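Local coordinates for Lv-ranaspumin (Lv-RSN-1) (Leptodactylus vastus, PDB 4K82), which probably acts as a surfactant that helps to form or stabilise the foam of the frog's nest, at residues 37-42 with 52-57; 30-35 with 133-138; 145-148 with 154-157; 189-194 with 200-205. One frame throughout, in Å; residues are numbered along the deposited sequence.

Contact 1. Residues 37-42 with 52-57; sequences ICAYQN and KELKEL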
loop_
_atom_site.group_PDB
_atom_site.type_symbol
_atom_site.label_atom_id
_atom_site.label_comp_id
_atom_site.label_asym_id
_atom_site.label_seq_id
_atom_site.Cartn_x
_atom_site.Cartn_y
_atom_site.Cartn_z
ATOM N N ILE A 37 -8.466 -0.776 -0.189
ATOM C CA ILE A 37 -9.587 -0.020 0.354
ATOM C C ILE A 37 -9.322 1.488 0.310
ATOM O O ILE A 37 -10.157 2.276 -0.125
ATOM C CB ILE A 37 -9.890 -0.464 1.798
ATOM C CG1 ILE A 37 -10.551 -1.848 1.779
ATOM C CG2 ILE A 37 -10.830 0.520 2.470
ATOM C CD1 ILE A 37 -10.431 -2.592 3.103
ATOM N N CYS A 38 -8.140 1.897 0.724
ATOM C CA CYS A 38 -7.881 3.321 0.774
ATOM C C CYS A 38 -7.658 3.917 -0.615
ATOM O O CYS A 38 -7.986 5.070 -0.849
ATOM C CB CYS A 38 -6.756 3.622 1.764
ATOM S SG CYS A 38 -7.277 3.170 3.435
ATOM N N ALA A 39 -7.137 3.123 -1.548
ATOM C CA ALA A 39 -7.003 3.594 -2.918
ATOM C C ALA A 39 -8.382 3.858 -3.503
ATOM O O ALA A 39 -8.631 4.891 -4.122
ATOM C CB ALA A 39 -6.255 2.572 -3.768
ATOM N N TYR A 40 -9.287 2.907 -3.310
ATOM C CA TYR A 40 -10.646 3.091 -3.777
ATOM C C TYR A 40 -11.295 4.332 -3.161
ATOM O O TYR A 40 -11.911 5.131 -3.866
ATOM C CB TYR A 40 -11.493 1.837 -3.497
ATOM C CG TYR A 40 -12.840 1.921 -4.156
ATOM C CD1 TYR A 40 -13.880 2.615 -3.554
ATOM C CD2 TYR A 40 -13.061 1.341 -5.395
ATOM C CE1 TYR A 40 -15.116 2.724 -4.171
ATOM C CE2 TYR A 40 -14.295 1.445 -6.016
ATOM C CZ TYR A 40 -15.311 2.146 -5.395
ATOM O OH TYR A 40 -16.550 2.264 -5.997
ATOM N N GLN A 41 -11.138 4.502 -1.849
ATOM C CA GLN A 41 -11.824 5.565 -1.122
ATOM C C GLN A 41 -11.259 6.946 -1.412
ATOM O O GLN A 41 -11.986 7.942 -1.313
ATOM C CB GLN A 41 -11.763 5.318 0.387
ATOM C CG GLN A 41 -12.646 4.193 0.907
ATOM C CD GLN A 41 -12.394 3.909 2.370
ATOM O OE1 GLN A 41 -11.288 4.138 2.884
ATOM N NE2 GLN A 41 -13.394 3.381 3.046
ATOM N N ASN A 42 -9.976 7.013 -1.758
ATOM C CA ASN A 42 -9.292 8.304 -1.872
ATOM C C ASN A 42 -8.866 8.727 -3.267
ATOM O O ASN A 42 -8.567 9.899 -3.477
ATOM C CB ASN A 42 -8.079 8.347 -0.935
ATOM C CG ASN A 42 -8.476 8.373 0.526
ATOM O OD1 ASN A 42 -8.789 9.434 1.071
ATOM N ND2 ASN A 42 -8.483 7.209 1.167
ATOM N N LYS A 52 -12.040 -1.233 -12.249
ATOM C CA LYS A 52 -11.982 -2.632 -12.668
ATOM C C LYS A 52 -10.706 -3.295 -12.162
ATOM O O LYS A 52 -10.738 -4.413 -11.648
ATOM C CB LYS A 52 -12.068 -2.753 -14.188
ATOM C CG LYS A 52 -11.946 -4.194 -14.677
ATOM C CD LYS A 52 -12.249 -4.328 -16.159
ATOM C CE LYS A 52 -12.258 -5.796 -16.556
ATOM N NZ LYS A 52 -12.977 -6.606 -15.528
ATOM N N GLU A 53 -9.584 -2.594 -12.299
ATOM C CA GLU A 53 -8.302 -3.143 -11.873
ATOM C C GLU A 53 -8.193 -3.267 -10.363
ATOM O O GLU A 53 -7.543 -4.179 -9.858
ATOM C CB GLU A 53 -7.145 -2.323 -12.441
ATOM C CG GLU A 53 -7.009 -2.496 -13.944
ATOM C CD GLU A 53 -5.715 -1.935 -14.484
ATOM O OE1 GLU A 53 -4.672 -2.072 -13.806
ATOM O OE2 GLU A 53 -5.739 -1.357 -15.588
ATOM N N LEU A 54 -8.802 -2.333 -9.639
ATOM C CA LEU A 54 -8.838 -2.436 -8.183
ATOM C C LEU A 54 -9.592 -3.679 -7.734
ATOM O O LEU A 54 -9.167 -4.370 -6.814
ATOM C CB LEU A 54 -9.436 -1.182 -7.531
ATOM C CG LEU A 54 -8.523 0.038 -7.355
ATOM C CD1 LEU A 54 -9.335 1.268 -6.984
ATOM C CD2 LEU A 54 -7.442 -0.231 -6.309
ATOM N N LYS A 55 -10.718 -3.967 -8.379
ATOM C CA LYS A 55 -11.465 -5.163 -8.022
ATOM C C LYS A 55 -10.660 -6.419 -8.353
ATOM O O LYS A 55 -10.622 -7.363 -7.567
ATOM C CB LYS A 55 -12.817 -5.219 -8.726
ATOM C CG LYS A 55 -13.633 -6.399 -8.230
ATOM C CD LYS A 55 -14.960 -6.513 -8.896
ATOM C CE LYS A 55 -15.757 -7.627 -8.227
ATOM N NZ LYS A 55 -17.128 -7.679 -8.779
ATOM N N GLU A 56 -10.005 -6.424 -9.511
ATOM C CA GLU A 56 -9.177 -7.569 -9.884
ATOM C C GLU A 56 -8.066 -7.795 -8.878
ATOM O O GLU A 56 -7.784 -8.928 -8.513
ATOM C CB GLU A 56 -8.594 -7.401 -11.281
ATOM C CG GLU A 56 -9.644 -7.481 -12.381
ATOM C CD GLU A 56 -9.046 -7.791 -13.737
ATOM O OE1 GLU A 56 -7.984 -8.451 -13.776
ATOM O OE2 GLU A 56 -9.636 -7.375 -14.760
ATOM N N LEU A 57 -7.456 -6.707 -8.414
ATOM C CA LEU A 57 -6.432 -6.794 -7.385
ATOM C C LEU A 57 -6.969 -7.348 -6.063
ATOM O O LEU A 57 -6.323 -8.166 -5.414
ATOM C CB LEU A 57 -5.774 -5.432 -7.176
ATOM C CG LEU A 57 -4.625 -5.366 -6.169
ATOM C CD1 LEU A 57 -3.443 -6.217 -6.632
ATOM C CD2 LEU A 57 -4.202 -3.920 -5.938
#

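Contact 2. Residues 30-35 with 133-138; sequences LVELAV and DLVKFL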
loop_
_atom_site.group_PDB
_atom_site.type_symbol
_atom_site.label_atom_id
_atom_site.label_comp_id
_atom_site.label_asym_id
_atom_site.label_seq_id
_atom_site.Cartn_x
_atom_site.Cartn_y
_atom_site.Cartn_z
ATOM N N LEU A 30 -3.535 -7.915 5.627
ATOM C CA LEU A 30 -4.123 -6.695 6.193
ATOM C C LEU A 30 -3.575 -5.449 5.494
ATOM O O LEU A 30 -4.330 -4.549 5.109
ATOM C CB LEU A 30 -3.886 -6.600 7.702
ATOM C CG LEU A 30 -4.462 -5.311 8.309
ATOM C CD1 LEU A 30 -5.971 -5.235 8.098
ATOM C CD2 LEU A 30 -4.109 -5.166 9.791
ATOM N N VAL A 31 -2.260 -5.399 5.328
ATOM C CA VAL A 31 -1.617 -4.281 4.643
ATOM C C VAL A 31 -2.123 -4.139 3.210
ATOM O O VAL A 31 -2.467 -3.036 2.771
ATOM C CB VAL A 31 -0.081 -4.439 4.658
ATOM C CG1 VAL A 31 0.578 -3.482 3.667
ATOM C CG2 VAL A 31 0.457 -4.229 6.077
ATOM N N GLU A 32 -2.234 -5.261 2.495
ATOM C CA GLU A 32 -2.663 -5.220 1.105
ATOM C C GLU A 32 -4.116 -4.766 0.976
ATOM O O GLU A 32 -4.464 -4.030 0.047
ATOM C CB GLU A 32 -2.474 -6.588 0.448
ATOM C CG GLU A 32 -1.008 -6.987 0.314
ATOM C CD GLU A 32 -0.830 -8.358 -0.307
ATOM O OE1 GLU A 32 -1.448 -9.322 0.196
ATOM O OE2 GLU A 32 -0.076 -8.466 -1.296
ATOM N N LEU A 33 -4.965 -5.218 1.902
ATOM C CA LEU A 33 -6.363 -4.820 1.887
ATOM C C LEU A 33 -6.493 -3.340 2.188
ATOM O O LEU A 33 -7.339 -2.666 1.600
ATOM C CB LEU A 33 -7.200 -5.626 2.890
ATOM C CG LEU A 33 -7.347 -7.102 2.532
ATOM C CD1 LEU A 33 -8.184 -7.804 3.599
ATOM C CD2 LEU A 33 -7.971 -7.266 1.146
ATOM N N ALA A 34 -5.673 -2.839 3.114
ATOM C CA ALA A 34 -5.723 -1.424 3.473
ATOM C C ALA A 34 -5.376 -0.575 2.252
ATOM O O ALA A 34 -6.016 0.437 1.989
ATOM C CB ALA A 34 -4.774 -1.125 4.633
ATOM N N VAL A 35 -4.365 -0.992 1.501
ATOM C CA VAL A 35 -3.990 -0.287 0.283
ATOM C C VAL A 35 -5.142 -0.238 -0.713
ATOM O O VAL A 35 -5.474 0.823 -1.232
ATOM C CB VAL A 35 -2.768 -0.937 -0.378
ATOM C CG1 VAL A 35 -2.517 -0.326 -1.745
ATOM C CG2 VAL A 35 -1.541 -0.806 0.532
ATOM N N ASP A 133 2.470 -3.123 -6.552
ATOM C CA ASP A 133 3.866 -2.773 -6.290
ATOM C C ASP A 133 4.121 -2.046 -4.961
ATOM O O ASP A 133 5.270 -1.931 -4.536
ATOM C CB ASP A 133 4.438 -1.938 -7.443
ATOM C CG ASP A 133 4.780 -2.776 -8.661
ATOM O OD1 ASP A 133 4.451 -3.980 -8.667
ATOM O OD2 ASP A 133 5.373 -2.229 -9.614
ATOM N N LEU A 134 3.075 -1.550 -4.305
ATOM C CA LEU A 134 3.293 -0.735 -3.104
ATOM C C LEU A 134 3.882 -1.538 -1.940
ATOM O O LEU A 134 4.841 -1.102 -1.296
ATOM C CB LEU A 134 2.011 -0.001 -2.674
ATOM C CG LEU A 134 2.197 0.996 -1.516
ATOM C CD1 LEU A 134 3.378 1.921 -1.765
ATOM C CD2 LEU A 134 0.927 1.823 -1.305
ATOM N N VAL A 135 3.317 -2.710 -1.674
ATOM C CA VAL A 135 3.823 -3.560 -0.602
ATOM C C VAL A 135 5.281 -3.952 -0.871
ATOM O O VAL A 135 6.091 -3.994 0.057
ATOM C CB VAL A 135 2.938 -4.804 -0.386
ATOM C CG1 VAL A 135 3.502 -5.679 0.725
ATOM C CG2 VAL A 135 1.515 -4.380 -0.055
ATOM N N LYS A 136 5.604 -4.200 -2.141
ATOM C CA LYS A 136 6.977 -4.497 -2.577
ATOM C C LYS A 136 7.938 -3.363 -2.219
ATOM O O LYS A 136 9.086 -3.583 -1.814
ATOM C CB LYS A 136 7.015 -4.665 -4.096
ATOM C CG LYS A 136 6.924 -6.086 -4.612
ATOM C CD LYS A 136 7.284 -6.151 -6.101
ATOM C CE LYS A 136 8.734 -5.728 -6.370
ATOM N NZ LYS A 136 8.904 -4.262 -6.620
ATOM N N PHE A 137 7.460 -2.140 -2.412
ATOM C CA PHE A 137 8.225 -0.937 -2.117
ATOM C C PHE A 137 8.504 -0.841 -0.618
ATOM O O PHE A 137 9.630 -0.526 -0.190
ATOM C CB PHE A 137 7.420 0.265 -2.628
ATOM C CG PHE A 137 8.023 1.611 -2.315
ATOM C CD1 PHE A 137 9.289 1.956 -2.754
ATOM C CD2 PHE A 137 7.281 2.559 -1.632
ATOM C CE1 PHE A 137 9.822 3.206 -2.482
ATOM C CE2 PHE A 137 7.800 3.816 -1.366
ATOM C CZ PHE A 137 9.075 4.139 -1.786
ATOM N N LEU A 138 7.489 -1.132 0.185
ATOM C CA LEU A 138 7.651 -1.076 1.629
ATOM C C LEU A 138 8.636 -2.142 2.097
ATOM O O LEU A 138 9.456 -1.880 2.974
ATOM C CB LEU A 138 6.309 -1.223 2.344
ATOM C CG LEU A 138 5.250 -0.186 1.992
ATOM C CD1 LEU A 138 3.960 -0.540 2.711
ATOM C CD2 LEU A 138 5.727 1.204 2.387
#

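Contact 3. Residues 145-148 with 154-157; sequences VCIE and LIIK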
loop_
_atom_site.group_PDB
_atom_site.type_symbol
_atom_site.label_atom_id
_atom_site.label_comp_id
_atom_site.label_asym_id
_atom_site.label_seq_id
_atom_site.Cartn_x
_atom_site.Cartn_y
_atom_site.Cartn_z
ATOM N N VAL A 145 16.738 0.284 3.413
ATOM C CA VAL A 145 16.843 1.734 3.598
ATOM C C VAL A 145 16.619 2.168 5.044
ATOM O O VAL A 145 17.455 2.864 5.630
ATOM C CB VAL A 145 15.861 2.500 2.659
ATOM C CG1 VAL A 145 15.841 3.992 2.981
ATOM C CG2 VAL A 145 16.235 2.255 1.205
ATOM N N CYS A 146 15.490 1.764 5.618
ATOM C CA CYS A 146 15.103 2.207 6.955
ATOM C C CYS A 146 15.715 1.307 8.012
ATOM O O CYS A 146 15.002 0.732 8.829
ATOM C CB CYS A 146 13.580 2.195 7.098
ATOM S SG CYS A 146 12.727 3.160 5.839
ATOM N N ILE A 147 17.041 1.201 7.993
ATOM C CA ILE A 147 17.747 0.157 8.728
ATOM C C ILE A 147 18.699 0.722 9.780
ATOM O O ILE A 147 19.026 1.915 9.770
ATOM C CB ILE A 147 18.541 -0.758 7.766
ATOM C CG1 ILE A 147 19.566 0.056 6.971
ATOM C CG2 ILE A 147 17.597 -1.492 6.821
ATOM C CD1 ILE A 147 20.490 -0.802 6.107
ATOM N N GLU A 148 19.137 -0.151 10.687
ATOM C CA GLU A 148 20.097 0.212 11.722
ATOM C C GLU A 148 21.476 -0.286 11.336
ATOM O O GLU A 148 21.609 -1.347 10.735
ATOM C CB GLU A 148 19.734 -0.438 13.055
ATOM C CG GLU A 148 18.365 -0.105 13.600
ATOM C CD GLU A 148 18.175 -0.652 15.004
ATOM O OE1 GLU A 148 19.188 -1.031 15.636
ATOM O OE2 GLU A 148 17.019 -0.703 15.477
ATOM N N LEU A 154 25.912 3.069 1.033
ATOM C CA LEU A 154 25.229 1.911 0.485
ATOM C C LEU A 154 23.726 2.140 0.489
ATOM O O LEU A 154 23.026 1.725 -0.446
ATOM C CB LEU A 154 25.571 0.648 1.274
ATOM C CG LEU A 154 25.642 -0.609 0.418
ATOM C CD1 LEU A 154 26.813 -0.496 -0.558
ATOM C CD2 LEU A 154 25.798 -1.814 1.313
ATOM N N ILE A 155 23.228 2.803 1.530
ATOM C CA ILE A 155 21.793 3.112 1.600
ATOM C C ILE A 155 21.365 4.022 0.452
ATOM O O ILE A 155 20.301 3.819 -0.150
ATOM C CB ILE A 155 21.410 3.730 2.959
ATOM C CG1 ILE A 155 21.587 2.696 4.079
ATOM C CG2 ILE A 155 19.974 4.235 2.949
ATOM C CD1 ILE A 155 21.360 3.256 5.468
ATOM N N ILE A 156 22.181 5.032 0.154
ATOM C CA ILE A 156 21.908 5.923 -0.978
ATOM C C ILE A 156 21.806 5.138 -2.287
ATOM O O ILE A 156 20.859 5.324 -3.054
ATOM C CB ILE A 156 22.954 7.047 -1.087
ATOM C CG1 ILE A 156 22.754 8.036 0.049
ATOM C CG2 ILE A 156 22.864 7.750 -2.444
ATOM C CD1 ILE A 156 23.848 9.063 0.108
ATOM N N LYS A 157 22.768 4.255 -2.525
ATOM C CA LYS A 157 22.765 3.412 -3.712
ATOM C C LYS A 157 21.516 2.533 -3.774
ATOM O O LYS A 157 20.896 2.388 -4.833
ATOM C CB LYS A 157 24.022 2.538 -3.746
ATOM C CG LYS A 157 25.052 2.994 -4.752
ATOM C CD LYS A 157 25.865 1.820 -5.279
ATOM C CE LYS A 157 24.989 0.866 -6.081
ATOM N NZ LYS A 157 25.732 -0.358 -6.472
#

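Contact 4. Residues 189-194 with 200-205; sequences LSFEGI and DLLILV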
loop_
_atom_site.group_PDB
_atom_site.type_symbol
_atom_site.label_atom_id
_atom_site.label_comp_id
_atom_site.label_asym_id
_atom_site.label_seq_id
_atom_site.Cartn_x
_atom_site.Cartn_y
_atom_site.Cartn_z
ATOM N N LEU A 189 21.801 10.431 6.165
ATOM C CA LEU A 189 21.406 10.874 4.836
ATOM C C LEU A 189 20.875 12.299 4.943
ATOM O O LEU A 189 20.156 12.645 5.882
ATOM C CB LEU A 189 20.353 9.938 4.227
ATOM C CG LEU A 189 20.855 8.841 3.284
ATOM C CD1 LEU A 189 21.769 7.855 3.985
ATOM C CD2 LEU A 189 19.663 8.115 2.664
ATOM N N SER A 190 21.251 13.129 3.979
ATOM C CA SER A 190 20.813 14.511 3.952
ATOM C C SER A 190 20.106 14.778 2.632
ATOM O O SER A 190 20.671 14.548 1.561
ATOM C CB SER A 190 22.016 15.436 4.111
ATOM O OG SER A 190 21.607 16.781 4.188
ATOM N N PHE A 191 18.868 15.257 2.706
ATOM C CA PHE A 191 18.085 15.494 1.503
ATOM C C PHE A 191 17.978 16.996 1.284
ATOM O O PHE A 191 17.184 17.681 1.941
ATOM C CB PHE A 191 16.702 14.855 1.638
ATOM C CG PHE A 191 16.738 13.355 1.835
ATOM C CD1 PHE A 191 17.011 12.812 3.083
ATOM C CD2 PHE A 191 16.487 12.494 0.778
ATOM C CE1 PHE A 191 17.045 11.448 3.277
ATOM C CE2 PHE A 191 16.517 11.111 0.967
ATOM C CZ PHE A 191 16.801 10.594 2.223
ATOM N N GLU A 192 18.783 17.507 0.360
ATOM C CA GLU A 192 18.921 18.952 0.180
ATOM C C GLU A 192 18.130 19.442 -1.031
ATOM O O GLU A 192 17.759 18.655 -1.901
ATOM C CB GLU A 192 20.411 19.309 0.075
ATOM C CG GLU A 192 21.203 18.885 1.317
ATOM C CD GLU A 192 22.713 18.897 1.122
ATOM O OE1 GLU A 192 23.212 19.716 0.317
ATOM O OE2 GLU A 192 23.399 18.078 1.781
ATOM N N GLY A 193 17.855 20.743 -1.073
ATOM C CA GLY A 193 17.142 21.349 -2.190
ATOM C C GLY A 193 15.877 20.635 -2.638
ATOM O O GLY A 193 14.980 20.358 -1.842
ATOM N N ILE A 194 15.816 20.311 -3.927
ATOM C CA ILE A 194 14.629 19.666 -4.496
ATOM C C ILE A 194 14.384 18.232 -3.994
ATOM O O ILE A 194 13.338 17.648 -4.272
ATOM C CB ILE A 194 14.671 19.687 -6.033
ATOM C CG1 ILE A 194 15.883 18.900 -6.541
ATOM C CG2 ILE A 194 14.713 21.127 -6.532
ATOM C CD1 ILE A 194 16.065 18.952 -8.054
ATOM N N ASP A 200 11.509 14.005 3.443
ATOM C CA ASP A 200 10.436 14.121 4.426
ATOM C C ASP A 200 9.509 12.919 4.382
ATOM O O ASP A 200 9.129 12.377 5.417
ATOM C CB ASP A 200 9.601 15.378 4.166
ATOM C CG ASP A 200 10.315 16.644 4.560
ATOM O OD1 ASP A 200 11.333 16.549 5.273
ATOM O OD2 ASP A 200 9.846 17.733 4.160
ATOM N N LEU A 201 9.137 12.515 3.177
ATOM C CA LEU A 201 8.261 11.364 3.012
ATOM C C LEU A 201 8.913 10.114 3.605
ATOM O O LEU A 201 8.273 9.349 4.337
ATOM C CB LEU A 201 7.916 11.175 1.535
ATOM C CG LEU A 201 7.045 9.967 1.187
ATOM C CD1 LEU A 201 5.667 10.116 1.805
ATOM C CD2 LEU A 201 6.950 9.815 -0.312
ATOM N N LEU A 202 10.188 9.897 3.300
ATOM C CA LEU A 202 10.901 8.737 3.841
ATOM C C LEU A 202 10.983 8.807 5.349
ATOM O O LEU A 202 10.557 7.897 6.055
ATOM C CB LEU A 202 12.318 8.657 3.280
ATOM C CG LEU A 202 12.472 8.051 1.895
ATOM C CD1 LEU A 202 13.897 8.239 1.418
ATOM C CD2 LEU A 202 12.116 6.570 1.934
ATOM N N ILE A 203 11.527 9.907 5.843
ATOM C CA ILE A 203 11.821 10.013 7.266
ATOM C C ILE A 203 10.583 10.145 8.162
ATOM O O ILE A 203 10.507 9.514 9.219
ATOM C CB ILE A 203 12.811 11.170 7.517
ATOM C CG1 ILE A 203 14.146 10.863 6.823
ATOM C CG2 ILE A 203 12.987 11.427 9.012
ATOM C CD1 ILE A 203 15.047 12.074 6.621
ATOM N N LEU A 204 9.613 10.948 7.742
ATOM C CA LEU A 204 8.452 11.218 8.588
ATOM C C LEU A 204 7.334 10.189 8.439
ATOM O O LEU A 204 6.536 9.995 9.359
ATOM C CB LEU A 204 7.878 12.606 8.287
ATOM C CG LEU A 204 8.674 13.829 8.737
ATOM C CD1 LEU A 204 8.009 15.093 8.215
ATOM C CD2 LEU A 204 8.773 13.856 10.252
ATOM N N VAL A 205 7.281 9.536 7.284
ATOM C CA VAL A 205 6.120 8.733 6.916
ATOM C C VAL A 205 6.478 7.273 6.625
ATOM O O VAL A 205 6.018 6.350 7.309
ATOM C CB VAL A 205 5.408 9.352 5.692
ATOM C CG1 VAL A 205 4.206 8.542 5.318
ATOM C CG2 VAL A 205 4.991 10.816 5.986
#

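Contact 1. Residues 37-42 with 52-57
Next to Ala39 and Tyr40, which receive Leu54, the carbonyl oxygen of Cys38 is gripped twice by Asn42, the last residue of helix 29-42. The backbone N of Asn42 makes the ordinary helical bond, and its side chain adds ND2 to Cys38 O at 3.0 Å, with an N-H...O angle of 159°. The oxygen lies close to the Asn42 amide plane, and this second bond holds the amide against its own helix. From the facing helix, Leu54 of 48-64 does the reaching. Its forked end straddles two neighbouring residues: CD2 rests on Ala39 CB at 4.0 Å, while CD1 settles on the backbone of Tyr40, 3.9 Å from CA. The same Leu54 CD1 also comes within 4.1 Å of Tyr40 CD2, approaching the ring obliquely. With CG anti to the backbone N (chi1 -171°), the tyrosine side chain slants across the leucine; its ring also meets that of Phe51. Leu130 touches Leu54 as well, and the disulfide from Cys38 to Cys114 ties helix 29-42 to helix 107-121. Between these segments the contact is apolar packing on side chains and backbone, so burial rather than directional bonding joins them.

Contact 2. Residues 30-35 with 133-138
Val31, Glu32 and Val35 of helix 29-42 face Leu134 and Val135 of helix 133-144 in a helix-helix crossing at the middle of this mainly helical fold. The local axes approach to 10.2 Å, and their N-to-C directions differ by 128°, well short of antiparallel. Two small clusters form. In one, Val35 and Leu134 cross obliquely: the methyl CD2 of Leu134 comes up against both branches of the valine, 4.0 Å from Val35 CG2 and 4.1 Å from Val35 CG1. In the other, the CG2 branch of Val135 points at helix 29-42 and meets two residues adjacent in sequence. The side chains of Val31 and Val135 are slanted against each other, with 3.9 Å between Val31 CG1 and Val135 CG2, whereas Glu32 lies nearly at right angles to Val135. Its chain is extended beyond CG (chi2 179°), which carries the carboxylate past the valine to Arg64, where OE2 forms a salt bridge; only the aliphatic part of the glutamate is used for packing. Val35 also touches Val113 and Thr117 of helix 107-121. The tightest approach is made by a methylene and a methyl: Glu32 CG lies 3.6 Å from Val135 CG2.

Contact 3. Residues 145-148 with 154-157
Two first torsions bring Ile147 and Ile155 together. In Ile147, chi1 of 59° sets CG1 between the backbone N and the carbonyl carbon, the crowded position, and from there the longer branch extends toward helix 152-165. In Ile155, chi1 of -67° turns CG1 anti to the carbonyl carbon and sends CD1 out to meet it. The two isoleucines reach toward each other tip to tip, with Ile147 CG1 4.0 Å from Ile155 CD1 and Ile147 CD1 4.2 Å from Ile155 CG1. The other branch of Ile155 serves Val145, the first residue to leave helical geometry after helix 133-144. Here Ile155 CG2 sits 4.1 Å from Val145 CG1 and also lies 3.9 Å from Val145 O, so the methyl covers backbone as well as side chain. Val145 O accepts a weak bond from Ile147 N at 2.9 Å, closing an inverse gamma turn centred on Cys146. The tight turn brings the residues before and after the cysteine round to the same isoleucine. Cut back to an alanine, Ile155 would lose both branches, and Ile147 would probably be left without its apolar mate, with a gap beside Val145. Ile155 and its neighbour Ile156 also touch Leu189 of strand 188-191, while Cys146 is bonded to Cys207 of helix 196-212. The whole is a loop joining two consecutive helices at the protein surface: pinned by a disulfide, it folds back on the first turn of the following helix.

Contact 4. Residues 189-194 with 200-205
Phe191 packs its ring on two consecutive residues of helix 196-212, Leu202 and Ile203; all the apolar contacts between the segments are its own. Ile203 brings its terminal methyl obliquely to one part of the ring, CD1 lying 3.9 Å from Phe191 CE1. Leu202, in the conformer described, runs at about a right angle to the phenylalanine and places CD1 3.8 Å from Phe191 CZ; a second conformer of this leucine is modelled, so that detail is less certain than the first. Both methyls lie on the same side of the ring's plane. CB of Phe191 points to the helix, and with CG beside the backbone N (chi1 -61°) the ring reaches both methyls. A serine at Phe191 would lack the ring altogether and would probably leave the methyl ends of Leu202 and Ile203 without their partner, opening a gap between strand and helix. Polar bonds keep to each side of the contact. Ser190 OG donates to Glu192 OE2 at 3.3 Å, on the anti lone pair of that oxygen, away from the other carboxylate oxygen, and on the helix Asp200 OD1 pairs with Lys196 in a salt bridge. The helical backbone widens into a pi-type turn at 201-205, the turn that carries Leu202 and Ile203. Strand 188-191 pairs with strand 182-185 as a beta hairpin, joined by backbone bonds between Ser190 and Phe183. Phe191 touches Ile182 of that partner strand, so the hairpin packs on helix 196-212 through this ring, and Leu202, resting on Leu159, passes the packing on to helix 152-165.

Contacts 1 and 2 share helix 29-42, using adjoining lengths of it, and their centres are 12 Å apart. Along the chain, contact 1 closes locally within the much longer span of contact 2, which brings helix 133-144 back to the middle of the molecule. Contacts 3 and 4 follow in series at the far end, with centres 13 Å apart. They touch where Leu189 packs on Ile155 and Ile156, so the hairpin strand 188-191 links helix 152-165 to helix 196-212. The centre of contact 1 lies about 31 Å from that of contact 3 and 29 Å from that of contact 4. In this elongated helical protein, three contacts join parts close in sequence and contact 2 joins distant ones.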